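Local coordinates for protein 24-sterol C-methyltransferase (Haloferax volcanii, PDB 6F5Z) that probably transfers methyl groups from S-adenosylmethionine to a substrate not yet established, working in complex with the small activator protein Trm112, at residues H25-R33 with E181-I190; Y137-H148 with E211-V222. All coordinates share one frame; numbering follows the deposited sequence.

How the interactions relate
Both contacts belong to one Rossmann-like methyltransferase fold, with centres about 10 Å apart. Along the chain their segments alternate: 25-33, 137-148, 181-190, then 211-222. Interaction 1 lays helix 16-33 over 178-185, the outermost strand of this chain's sheet, and interaction 2 zips strand 134-140 to strand 218-224, the neighbour of 178-185. They meet directly where Thr-26 OG1 lies 2.7 Å from Thr-218 OG1, and where Asp-187 N lies 2.8 Å from Tyr-213 O. The side chains of Thr-26 and Asn-141 each lie about 8 Å from the bound S-adenosyl-L-homocysteine, so together the contacts join helix 16-33 to the antiparallel end of the sheet, probably helping to shape that side of the cofactor pocket. Both also reach the second copy of the protein.

Interaction 1: residues H25-R33 with E181-I190; sequences HTAKHALAR and EQDSIADLDI
Ile-185, at the end of strand 178-185, the outermost of this chain's Rossmann-like methyltransferase sheet, pushes its two branches against helix 16-33. CD1 meets Ala-30 CB at 3.8 Å, while CG2 packs against CB of His-29 and of Thr-26. Helix and strand run roughly antiparallel, at 146°, and polar groups grip both ends of this apolar centre.

At one end the extended Arg-33 side chain lies with Ile-185 over one face of its guanidinium and with carboxylates at its edge. NH1 and NH2 both reach Asp-183 OD2, NH1 at 2.9 Å on the anti lone pair, and NH1 also forms a salt bridge with Glu-181, whose carboxylate is less surely placed. The second subunit packs close by, its own Arg-33 against this one.

At the other end His-25 is held from two directions. ND1 donates to Asp-187 OD2 at 2.8 Å, exactly in the ring plane, although the carboxylate is turned 70° from the ring. Asp-189 CB sits over the ring's centre in a CH-pi contact, 3.6 Å from the centroid. Asp-187 OD1 accepts from the backbone N of Asp-189, an Asx turn, and from that of Ile-190, which extends it to an Asx motif and probably fixes the carboxylate for His-25. Asp-189 OD2 takes a longer salt bridge from Lys-28 NZ, 3.3 Å, and a water that also donates to His-25 O at 2.8 Å.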
loop_
_atom_site.group_PDB
_atom_site.type_symbol
_atom_site.label_atom_id
_atom_site.label_comp_id
_atom_site.label_asym_id
_atom_site.label_seq_id
_atom_site.Cartn_x
_atom_site.Cartn_y
_atom_site.Cartn_z
ATOM N N HIS B 25 -14.739 -10.006 -7.093
ATOM C CA HIS B 25 -13.623 -10.494 -7.910
ATOM C C HIS B 25 -12.356 -9.680 -7.720
ATOM O O HIS B 25 -11.255 -10.237 -7.759
ATOM C CB HIS B 25 -13.952 -10.438 -9.406
ATOM C CG HIS B 25 -15.118 -11.285 -9.824
ATOM N ND1 HIS B 25 -15.700 -11.115 -11.071
ATOM C CD2 HIS B 25 -15.802 -12.239 -9.147
ATOM C CE1 HIS B 25 -16.700 -11.993 -11.130
ATOM N NE2 HIS B 25 -16.823 -12.675 -10.000
ATOM N N THR B 26 -12.510 -8.361 -7.528
ATOM C CA THR B 26 -11.303 -7.533 -7.307
ATOM C C THR B 26 -11.236 -7.062 -5.854
ATOM O O THR B 26 -10.141 -6.897 -5.300
ATOM C CB THR B 26 -11.244 -6.354 -8.269
ATOM O OG1 THR B 26 -12.404 -5.540 -8.100
ATOM C CG2 THR B 26 -11.108 -6.817 -9.714
ATOM N N ALA B 27 -12.411 -6.793 -5.242
ATOM C CA ALA B 27 -12.426 -6.311 -3.840
ATOM C C ALA B 27 -11.726 -7.280 -2.904
ATOM O O ALA B 27 -11.088 -6.841 -1.932
ATOM C CB ALA B 27 -13.855 -6.102 -3.339
ATOM N N LYS B 28 -11.817 -8.602 -3.173
ATOM C CA LYS B 28 -11.170 -9.538 -2.258
ATOM C C LYS B 28 -9.675 -9.245 -2.150
ATOM O O LYS B 28 -9.119 -9.420 -1.051
ATOM C CB LYS B 28 -11.403 -10.977 -2.723
ATOM C CG LYS B 28 -10.773 -11.361 -4.036
ATOM C CD LYS B 28 -11.165 -12.807 -4.432
ATOM C CE LYS B 28 -10.570 -13.201 -5.757
ATOM N NZ LYS B 28 -11.130 -14.497 -6.228
ATOM N N HIS B 29 -9.032 -8.832 -3.248
ATOM C CA HIS B 29 -7.588 -8.591 -3.254
ATOM C C HIS B 29 -7.268 -7.287 -2.577
ATOM O O HIS B 29 -6.264 -7.194 -1.860
ATOM C CB HIS B 29 -7.038 -8.558 -4.682
ATOM C CG HIS B 29 -7.123 -9.884 -5.363
ATOM N ND1 HIS B 29 -6.462 -10.992 -4.863
ATOM C CD2 HIS B 29 -7.816 -10.248 -6.468
ATOM C CE1 HIS B 29 -6.719 -11.982 -5.705
ATOM N NE2 HIS B 29 -7.556 -11.594 -6.671
ATOM N N ALA B 30 -8.100 -6.261 -2.801
ATOM C CA ALA B 30 -7.846 -4.958 -2.162
ATOM C C ALA B 30 -8.050 -5.077 -0.642
ATOM O O ALA B 30 -7.250 -4.568 0.138
ATOM C CB ALA B 30 -8.790 -3.901 -2.726
ATOM N N LEU B 31 -9.106 -5.789 -0.205
ATOM C CA LEU B 31 -9.373 -5.949 1.220
ATOM C C LEU B 31 -8.230 -6.678 1.904
ATOM O O LEU B 31 -7.856 -6.342 3.039
ATOM C CB LEU B 31 -10.673 -6.735 1.447
ATOM C CG LEU B 31 -11.907 -5.943 1.062
ATOM C CD1 LEU B 31 -13.135 -6.866 0.823
ATOM C CD2 LEU B 31 -12.245 -4.899 2.113
ATOM N N ALA B 32 -7.644 -7.666 1.194
ATOM C CA ALA B 32 -6.571 -8.457 1.799
ATOM C C ALA B 32 -5.339 -7.624 2.079
ATOM O O ALA B 32 -4.513 -8.063 2.897
ATOM C CB ALA B 32 -6.198 -9.630 0.911
ATOM N N ARG B 33 -5.197 -6.464 1.424
ATOM C CA ARG B 33 -4.018 -5.607 1.587
ATOM C C ARG B 33 -4.161 -4.746 2.836
ATOM O O ARG B 33 -3.134 -4.180 3.282
ATOM C CB ARG B 33 -3.864 -4.677 0.357
ATOM C CG ARG B 33 -3.482 -5.449 -0.873
ATOM C CD ARG B 33 -3.387 -4.588 -2.114
ATOM N NE ARG B 33 -3.272 -5.426 -3.312
ATOM C CZ ARG B 33 -2.874 -4.987 -4.500
ATOM N NH1 ARG B 33 -2.528 -3.721 -4.666
ATOM N NH2 ARG B 33 -2.844 -5.812 -5.541
ATOM N N GLU B 181 0.105 3.762 -1.987
ATOM C CA GLU B 181 0.079 2.730 -2.989
ATOM C C GLU B 181 -0.968 3.102 -4.000
ATOM O O GLU B 181 -1.985 3.718 -3.644
ATOM C CB GLU B 181 -0.358 1.410 -2.297
ATOM C CG GLU B 181 -0.178 0.191 -3.161
ATOM C CD GLU B 181 -1.455 -0.484 -3.618
ATOM O OE1 GLU B 181 -1.987 -0.096 -4.682
ATOM O OE2 GLU B 181 -1.896 -1.438 -2.943
ATOM N N GLN B 182 -0.740 2.720 -5.242
ATOM C CA GLN B 182 -1.796 2.868 -6.242
ATOM C C GLN B 182 -1.610 1.746 -7.252
ATOM O O GLN B 182 -0.483 1.526 -7.702
ATOM C CB GLN B 182 -1.804 4.236 -6.886
ATOM C CG GLN B 182 -3.037 4.357 -7.806
ATOM C CD GLN B 182 -3.118 5.707 -8.467
ATOM O OE1 GLN B 182 -2.180 6.050 -9.212
ATOM N NE2 GLN B 182 -4.192 6.481 -8.210
ATOM N N ASP B 183 -2.684 1.019 -7.548
ATOM C CA ASP B 183 -2.516 -0.148 -8.406
ATOM C C ASP B 183 -3.769 -0.465 -9.193
ATOM O O ASP B 183 -4.848 0.052 -8.923
ATOM C CB ASP B 183 -2.231 -1.354 -7.469
ATOM C CG ASP B 183 -1.513 -2.561 -8.068
ATOM O OD1 ASP B 183 -1.012 -2.452 -9.221
ATOM O OD2 ASP B 183 -1.341 -3.576 -7.330
ATOM N N SER B 184 -3.602 -1.353 -10.185
ATOM C CA SER B 184 -4.700 -1.941 -10.947
ATOM C C SER B 184 -4.845 -3.394 -10.456
ATOM O O SER B 184 -3.841 -4.105 -10.356
ATOM C CB SER B 184 -4.330 -1.978 -12.426
ATOM O OG SER B 184 -4.206 -0.658 -12.929
ATOM N N ILE B 185 -6.058 -3.807 -10.127
ATOM C CA ILE B 185 -6.333 -5.173 -9.689
ATOM C C ILE B 185 -7.191 -5.822 -10.770
ATOM O O ILE B 185 -8.330 -5.389 -11.016
ATOM C CB ILE B 185 -7.072 -5.154 -8.331
ATOM C CG1 ILE B 185 -6.150 -4.455 -7.269
ATOM C CG2 ILE B 185 -7.371 -6.604 -7.882
ATOM C CD1 ILE B 185 -6.815 -4.349 -5.893
ATOM N N ALA B 186 -6.614 -6.840 -11.431
ATOM C CA ALA B 186 -7.333 -7.490 -12.515
ATOM C C ALA B 186 -8.499 -8.317 -11.995
ATOM O O ALA B 186 -8.433 -8.889 -10.877
ATOM C CB ALA B 186 -6.395 -8.396 -13.285
ATOM N N ASP B 187 -9.563 -8.433 -12.839
ATOM C CA ASP B 187 -10.683 -9.321 -12.561
ATOM C C ASP B 187 -10.377 -10.544 -13.419
ATOM O O ASP B 187 -10.526 -10.513 -14.652
ATOM C CB ASP B 187 -12.030 -8.690 -12.929
ATOM C CG ASP B 187 -13.194 -9.633 -12.694
ATOM O OD1 ASP B 187 -12.956 -10.860 -12.606
ATOM O OD2 ASP B 187 -14.330 -9.147 -12.551
ATOM N N LEU B 188 -9.947 -11.617 -12.755
ATOM C CA LEU B 188 -9.576 -12.869 -13.447
ATOM C C LEU B 188 -10.724 -13.859 -13.434
ATOM O O LEU B 188 -10.620 -14.916 -14.067
ATOM C CB LEU B 188 -8.380 -13.514 -12.739
ATOM C CG LEU B 188 -7.064 -12.722 -12.712
ATOM C CD1 LEU B 188 -5.941 -13.557 -12.096
ATOM C CD2 LEU B 188 -6.662 -12.211 -14.083
ATOM N N ASP B 189 -11.785 -13.571 -12.686
ATOM C CA ASP B 189 -12.894 -14.502 -12.518
ATOM C C ASP B 189 -13.942 -14.395 -13.575
ATOM O O ASP B 189 -14.591 -15.393 -13.893
ATOM C CB ASP B 189 -13.546 -14.334 -11.146
ATOM C CG ASP B 189 -12.588 -14.748 -10.057
ATOM O OD1 ASP B 189 -12.120 -15.902 -10.096
ATOM O OD2 ASP B 189 -12.218 -13.881 -9.231
ATOM N N ILE B 190 -14.193 -13.192 -14.078
ATOM C CA ILE B 190 -15.244 -13.053 -15.085
ATOM C C ILE B 190 -14.882 -13.845 -16.341
ATOM O O ILE B 190 -13.746 -13.780 -16.825
ATOM C CB ILE B 190 -15.570 -11.552 -15.379
ATOM C CG1 ILE B 190 -16.835 -11.439 -16.253
ATOM C CG2 ILE B 190 -14.359 -10.809 -15.965
ATOM C CD1 ILE B 190 -17.440 -10.012 -16.370
HETATM O O HOH W 1 -10.449 -11.929 -9.845
HETATM O O HOH W 2 -13.780 -14.117 -7.026
#

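Interaction 2: residues Y137-H148 with E211-V222; sequences YCAVNYYEENVH and ERYRTFGTLLTV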
loop_
_atom_site.group_PDB
_atom_site.type_symbol
_atom_site.label_atom_id
_atom_site.label_comp_id
_atom_site.label_asym_id
_atom_site.label_seq_id
_atom_site.Cartn_x
_atom_site.Cartn_y
_atom_site.Cartn_z
ATOM N N TYR B 137 -8.822 3.083 1.757
ATOM C CA TYR B 137 -8.695 2.197 0.601
ATOM C C TYR B 137 -9.845 2.573 -0.345
ATOM O O TYR B 137 -11.012 2.310 -0.012
ATOM C CB TYR B 137 -8.777 0.723 1.048
ATOM C CG TYR B 137 -7.417 0.162 1.396
ATOM C CD1 TYR B 137 -6.705 0.633 2.495
ATOM C CD2 TYR B 137 -6.840 -0.839 0.622
ATOM C CE1 TYR B 137 -5.409 0.185 2.764
ATOM C CE2 TYR B 137 -5.555 -1.314 0.892
ATOM C CZ TYR B 137 -4.835 -0.787 1.951
ATOM O OH TYR B 137 -3.556 -1.243 2.172
ATOM N N CYS B 138 -9.509 3.193 -1.487
ATOM C CA CYS B 138 -10.478 3.691 -2.430
ATOM C C CYS B 138 -10.385 2.860 -3.710
ATOM O O CYS B 138 -9.410 3.006 -4.461
ATOM C CB CYS B 138 -10.145 5.157 -2.713
ATOM S SG CYS B 138 -11.291 5.953 -3.857
ATOM N N ALA B 139 -11.412 2.001 -3.950
ATOM C CA ALA B 139 -11.362 1.120 -5.112
ATOM C C ALA B 139 -12.480 1.536 -6.055
ATOM O O ALA B 139 -13.638 1.695 -5.607
ATOM C CB ALA B 139 -11.546 -0.321 -4.684
ATOM N N VAL B 140 -12.146 1.731 -7.343
ATOM C CA VAL B 140 -13.124 2.228 -8.289
ATOM C C VAL B 140 -12.950 1.557 -9.634
ATOM O O VAL B 140 -11.812 1.333 -10.069
ATOM C CB VAL B 140 -13.072 3.770 -8.472
ATOM C CG1 VAL B 140 -13.420 4.515 -7.177
ATOM C CG2 VAL B 140 -11.717 4.231 -9.005
ATOM N N ASN B 141 -14.083 1.355 -10.349
ATOM C CA ASN B 141 -14.048 0.848 -11.716
ATOM C C ASN B 141 -14.327 1.939 -12.742
ATOM O O ASN B 141 -14.101 1.698 -13.923
ATOM C CB ASN B 141 -15.031 -0.334 -11.911
ATOM C CG ASN B 141 -14.595 -1.546 -11.134
ATOM O OD1 ASN B 141 -13.443 -1.646 -10.756
ATOM N ND2 ASN B 141 -15.491 -2.474 -10.844
ATOM N N TYR B 142 -14.794 3.115 -12.298
ATOM C CA TYR B 142 -15.090 4.242 -13.176
ATOM C C TYR B 142 -13.923 5.222 -12.998
ATOM O O TYR B 142 -13.808 5.846 -11.935
ATOM C CB TYR B 142 -16.414 4.889 -12.766
ATOM C CG TYR B 142 -16.784 6.101 -13.593
ATOM C CD1 TYR B 142 -17.241 5.962 -14.906
ATOM C CD2 TYR B 142 -16.696 7.374 -13.062
ATOM C CE1 TYR B 142 -17.625 7.074 -15.661
ATOM C CE2 TYR B 142 -17.108 8.493 -13.791
ATOM C CZ TYR B 142 -17.554 8.335 -15.094
ATOM O OH TYR B 142 -17.959 9.442 -15.810
ATOM N N TYR B 143 -13.040 5.323 -14.011
ATOM C CA TYR B 143 -11.873 6.174 -13.943
ATOM C C TYR B 143 -11.380 6.418 -15.359
ATOM O O TYR B 143 -11.757 5.671 -16.277
ATOM C CB TYR B 143 -10.803 5.611 -12.978
ATOM C CG TYR B 143 -10.292 4.238 -13.341
ATOM C CD1 TYR B 143 -10.924 3.090 -12.865
ATOM C CD2 TYR B 143 -9.170 4.086 -14.148
ATOM C CE1 TYR B 143 -10.466 1.819 -13.205
ATOM C CE2 TYR B 143 -8.694 2.816 -14.491
ATOM C CZ TYR B 143 -9.348 1.686 -14.005
ATOM O OH TYR B 143 -8.906 0.418 -14.339
ATOM N N GLU B 144 -10.550 7.454 -15.543
ATOM C CA GLU B 144 -10.201 7.900 -16.889
ATOM C C GLU B 144 -9.596 6.833 -17.786
ATOM O O GLU B 144 -10.040 6.683 -18.938
ATOM C CB GLU B 144 -9.271 9.128 -16.844
ATOM C CG GLU B 144 -9.174 9.856 -18.189
ATOM C CD GLU B 144 -10.488 10.495 -18.592
ATOM O OE1 GLU B 144 -11.274 10.899 -17.703
ATOM O OE2 GLU B 144 -10.680 10.674 -19.817
ATOM N N GLU B 145 -8.593 6.114 -17.292
ATOM C CA GLU B 145 -7.879 5.138 -18.105
ATOM C C GLU B 145 -8.778 3.962 -18.527
ATOM O O GLU B 145 -8.468 3.308 -19.541
ATOM C CB GLU B 145 -6.631 4.631 -17.366
ATOM C CG GLU B 145 -5.554 5.703 -17.211
ATOM C CD GLU B 145 -5.656 6.561 -15.956
ATOM O OE1 GLU B 145 -6.760 6.686 -15.386
ATOM O OE2 GLU B 145 -4.617 7.115 -15.547
ATOM N N ASN B 146 -9.856 3.677 -17.763
ATOM C CA ASN B 146 -10.744 2.551 -18.123
ATOM C C ASN B 146 -11.733 3.101 -19.159
ATOM O O ASN B 146 -12.827 3.543 -18.834
ATOM C CB ASN B 146 -11.427 1.964 -16.892
ATOM C CG ASN B 146 -12.367 0.830 -17.221
ATOM O OD1 ASN B 146 -12.378 0.305 -18.350
ATOM N ND2 ASN B 146 -13.214 0.475 -16.262
ATOM N N VAL B 147 -11.298 3.098 -20.431
ATOM C CA VAL B 147 -12.051 3.752 -21.499
ATOM C C VAL B 147 -13.489 3.200 -21.618
ATOM O O VAL B 147 -14.418 3.973 -21.875
ATOM C CB VAL B 147 -11.266 3.759 -22.839
ATOM C CG1 VAL B 147 -10.822 2.361 -23.244
ATOM C CG2 VAL B 147 -12.045 4.449 -23.965
ATOM N N HIS B 148 -13.663 1.893 -21.359
ATOM C CA HIS B 148 -14.944 1.194 -21.401
ATOM C C HIS B 148 -15.947 1.719 -20.363
ATOM O O HIS B 148 -17.155 1.493 -20.484
ATOM C CB HIS B 148 -14.699 -0.303 -21.162
ATOM C CG HIS B 148 -13.398 -0.798 -21.707
ATOM N ND1 HIS B 148 -12.229 -0.691 -20.978
ATOM C CD2 HIS B 148 -13.113 -1.353 -22.910
ATOM C CE1 HIS B 148 -11.285 -1.217 -21.745
ATOM N NE2 HIS B 148 -11.769 -1.647 -22.905
ATOM N N GLU B 211 -9.158 -6.284 -22.236
ATOM C CA GLU B 211 -8.523 -5.047 -21.775
ATOM C C GLU B 211 -9.245 -4.520 -20.527
ATOM O O GLU B 211 -8.595 -4.200 -19.528
ATOM C CB GLU B 211 -8.526 -4.001 -22.899
ATOM C CG GLU B 211 -7.740 -2.765 -22.543
ATOM C CD GLU B 211 -7.784 -1.739 -23.657
ATOM O OE1 GLU B 211 -8.900 -1.347 -24.072
ATOM O OE2 GLU B 211 -6.694 -1.372 -24.147
ATOM N N ARG B 212 -10.577 -4.509 -20.543
ATOM C CA ARG B 212 -11.366 -4.018 -19.409
ATOM C C ARG B 212 -11.023 -4.776 -18.121
ATOM O O ARG B 212 -10.780 -4.164 -17.072
ATOM C CB ARG B 212 -12.891 -4.133 -19.674
ATOM C CG ARG B 212 -13.777 -4.009 -18.418
ATOM C CD ARG B 212 -13.681 -2.624 -17.773
ATOM N NE ARG B 212 -14.518 -2.620 -16.573
ATOM C CZ ARG B 212 -14.091 -3.010 -15.368
ATOM N NH1 ARG B 212 -12.831 -3.392 -15.191
ATOM N NH2 ARG B 212 -14.932 -3.042 -14.339
ATOM N N TYR B 213 -11.062 -6.110 -18.196
ATOM C CA TYR B 213 -10.966 -6.906 -16.978
ATOM C C TYR B 213 -9.586 -7.402 -16.628
ATOM O O TYR B 213 -9.261 -7.428 -15.437
ATOM C CB TYR B 213 -11.978 -8.080 -17.035
ATOM C CG TYR B 213 -13.418 -7.588 -17.043
ATOM C CD1 TYR B 213 -13.976 -6.981 -15.921
ATOM C CD2 TYR B 213 -14.230 -7.743 -18.167
ATOM C CE1 TYR B 213 -15.275 -6.479 -15.938
ATOM C CE2 TYR B 213 -15.540 -7.255 -18.183
ATOM C CZ TYR B 213 -16.060 -6.637 -17.061
ATOM O OH TYR B 213 -17.351 -6.159 -17.039
ATOM N N ARG B 214 -8.820 -7.904 -17.616
ATOM C CA ARG B 214 -7.511 -8.491 -17.310
ATOM C C ARG B 214 -6.435 -7.427 -17.271
ATOM O O ARG B 214 -5.457 -7.630 -16.542
ATOM C CB ARG B 214 -7.138 -9.597 -18.337
ATOM C CG ARG B 214 -8.194 -10.706 -18.515
ATOM C CD ARG B 214 -8.543 -11.488 -17.250
ATOM N NE ARG B 214 -9.172 -12.756 -17.596
ATOM C CZ ARG B 214 -10.458 -13.066 -17.413
ATOM N NH1 ARG B 214 -11.284 -12.207 -16.807
ATOM N NH2 ARG B 214 -10.932 -14.233 -17.845
ATOM N N THR B 215 -6.591 -6.302 -18.008
ATOM C CA THR B 215 -5.547 -5.279 -18.086
ATOM C C THR B 215 -5.827 -4.110 -17.161
ATOM O O THR B 215 -4.978 -3.796 -16.328
ATOM C CB THR B 215 -5.345 -4.836 -19.546
ATOM O OG1 THR B 215 -5.026 -5.978 -20.348
ATOM C CG2 THR B 215 -4.245 -3.802 -19.706
ATOM N N PHE B 216 -6.954 -3.417 -17.347
ATOM C CA PHE B 216 -7.280 -2.232 -16.530
ATOM C C PHE B 216 -7.771 -2.651 -15.142
ATOM O O PHE B 216 -7.246 -2.213 -14.120
ATOM C CB PHE B 216 -8.370 -1.379 -17.204
ATOM C CG PHE B 216 -8.001 -0.775 -18.545
ATOM C CD1 PHE B 216 -6.680 -0.505 -18.860
ATOM C CD2 PHE B 216 -8.977 -0.510 -19.505
ATOM C CE1 PHE B 216 -6.329 0.093 -20.081
ATOM C CE2 PHE B 216 -8.638 0.127 -20.714
ATOM C CZ PHE B 216 -7.312 0.421 -20.993
ATOM N N GLY B 217 -8.795 -3.484 -15.100
ATOM C CA GLY B 217 -9.349 -3.915 -13.815
ATOM C C GLY B 217 -9.826 -2.755 -12.942
ATOM O O GLY B 217 -10.274 -1.710 -13.440
ATOM N N THR B 218 -9.749 -2.960 -11.628
ATOM C CA THR B 218 -10.178 -1.992 -10.624
ATOM C C THR B 218 -8.993 -1.138 -10.202
ATOM O O THR B 218 -7.927 -1.668 -9.893
ATOM C CB THR B 218 -10.700 -2.760 -9.388
ATOM O OG1 THR B 218 -11.881 -3.488 -9.784
ATOM C CG2 THR B 218 -11.100 -1.857 -8.236
ATOM N N LEU B 219 -9.198 0.188 -10.154
ATOM C CA LEU B 219 -8.131 1.056 -9.661
ATOM C C LEU B 219 -8.228 1.111 -8.130
ATOM O O LEU B 219 -9.305 1.350 -7.579
ATOM C CB LEU B 219 -8.351 2.480 -10.233
ATOM C CG LEU B 219 -7.538 3.616 -9.544
ATOM C CD1 LEU B 219 -6.057 3.433 -9.772
ATOM C CD2 LEU B 219 -7.914 4.974 -10.159
ATOM N N LEU B 220 -7.093 0.919 -7.435
ATOM C CA LEU B 220 -7.059 1.065 -5.999
ATOM C C LEU B 220 -6.067 2.148 -5.660
ATOM O O LEU B 220 -4.918 2.072 -6.109
ATOM C CB LEU B 220 -6.613 -0.236 -5.304
ATOM C CG LEU B 220 -6.311 -0.123 -3.791
ATOM C CD1 LEU B 220 -7.619 0.159 -2.989
ATOM C CD2 LEU B 220 -5.646 -1.433 -3.283
ATOM N N THR B 221 -6.506 3.142 -4.826
ATOM C CA THR B 221 -5.551 4.148 -4.331
ATOM C C THR B 221 -5.641 4.090 -2.814
ATOM O O THR B 221 -6.738 4.052 -2.261
ATOM C CB THR B 221 -5.921 5.560 -4.826
ATOM O OG1 THR B 221 -6.153 5.530 -6.251
ATOM C CG2 THR B 221 -4.808 6.602 -4.532
ATOM N N VAL B 222 -4.481 4.062 -2.139
ATOM C CA VAL B 222 -4.419 3.960 -0.670
ATOM C C VAL B 222 -3.825 5.242 -0.103
ATOM O O VAL B 222 -2.738 5.641 -0.547
ATOM C CB VAL B 222 -3.550 2.765 -0.257
ATOM C CG1 VAL B 222 -3.385 2.671 1.269
ATOM C CG2 VAL B 222 -4.164 1.461 -0.797
HETATM O O HOH W 3 -8.869 4.981 -6.429
HETATM O O HOH W 4 -14.890 -5.146 -9.574
#
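An antiparallel strand pair in the methyltransferase sheet, 137-140 against 218-222, carries this contact, and the loop after the first strand folds back onto the end of helix 206-216. Cys-138 and Thr-221 form one hydrogen-bonded pair, with Thr-221 N 2.9 Å from Cys-138 O, and Val-140 and Leu-219 form the other. Tyr-137 lies alongside Val-222 on the same face of the sheet, and Val-222 CG2 stands over the ring, 3.6 Å from its centroid.

At the end of the pair, where strand 134-140 gives way to its loop, Thr-218 OG1 donates to Asn-141 OD1 at 2.6 Å, in the carbonyl plane and on a lone pair. Tyr-143 turns its CG between the backbone N and carbonyl carbon (chi1 60°), which carries the ring across Leu-219. Leu-219 CB covers one face and Asn-146 CB the opposite one, while OH donates to Gly-217 O at 2.7 Å from above the carbonyl plane. Asn-146 ties the loop together, its ND2 donating to Asn-141 O at 2.8 Å. The same ND2 lies over one face of the Arg-212 guanidinium, toward its rim, and the Tyr-213 ring backs the opposite face.

Around the pair, strand 104-110 continues the sheet beside strand 134-140, and strand 178-185 borders 218-224. Helix 165-174 covers the face bearing Cys-138, Val-140 and Leu-219, whereas Tyr-137 OH bonds to Ala-180 O of the second subunit.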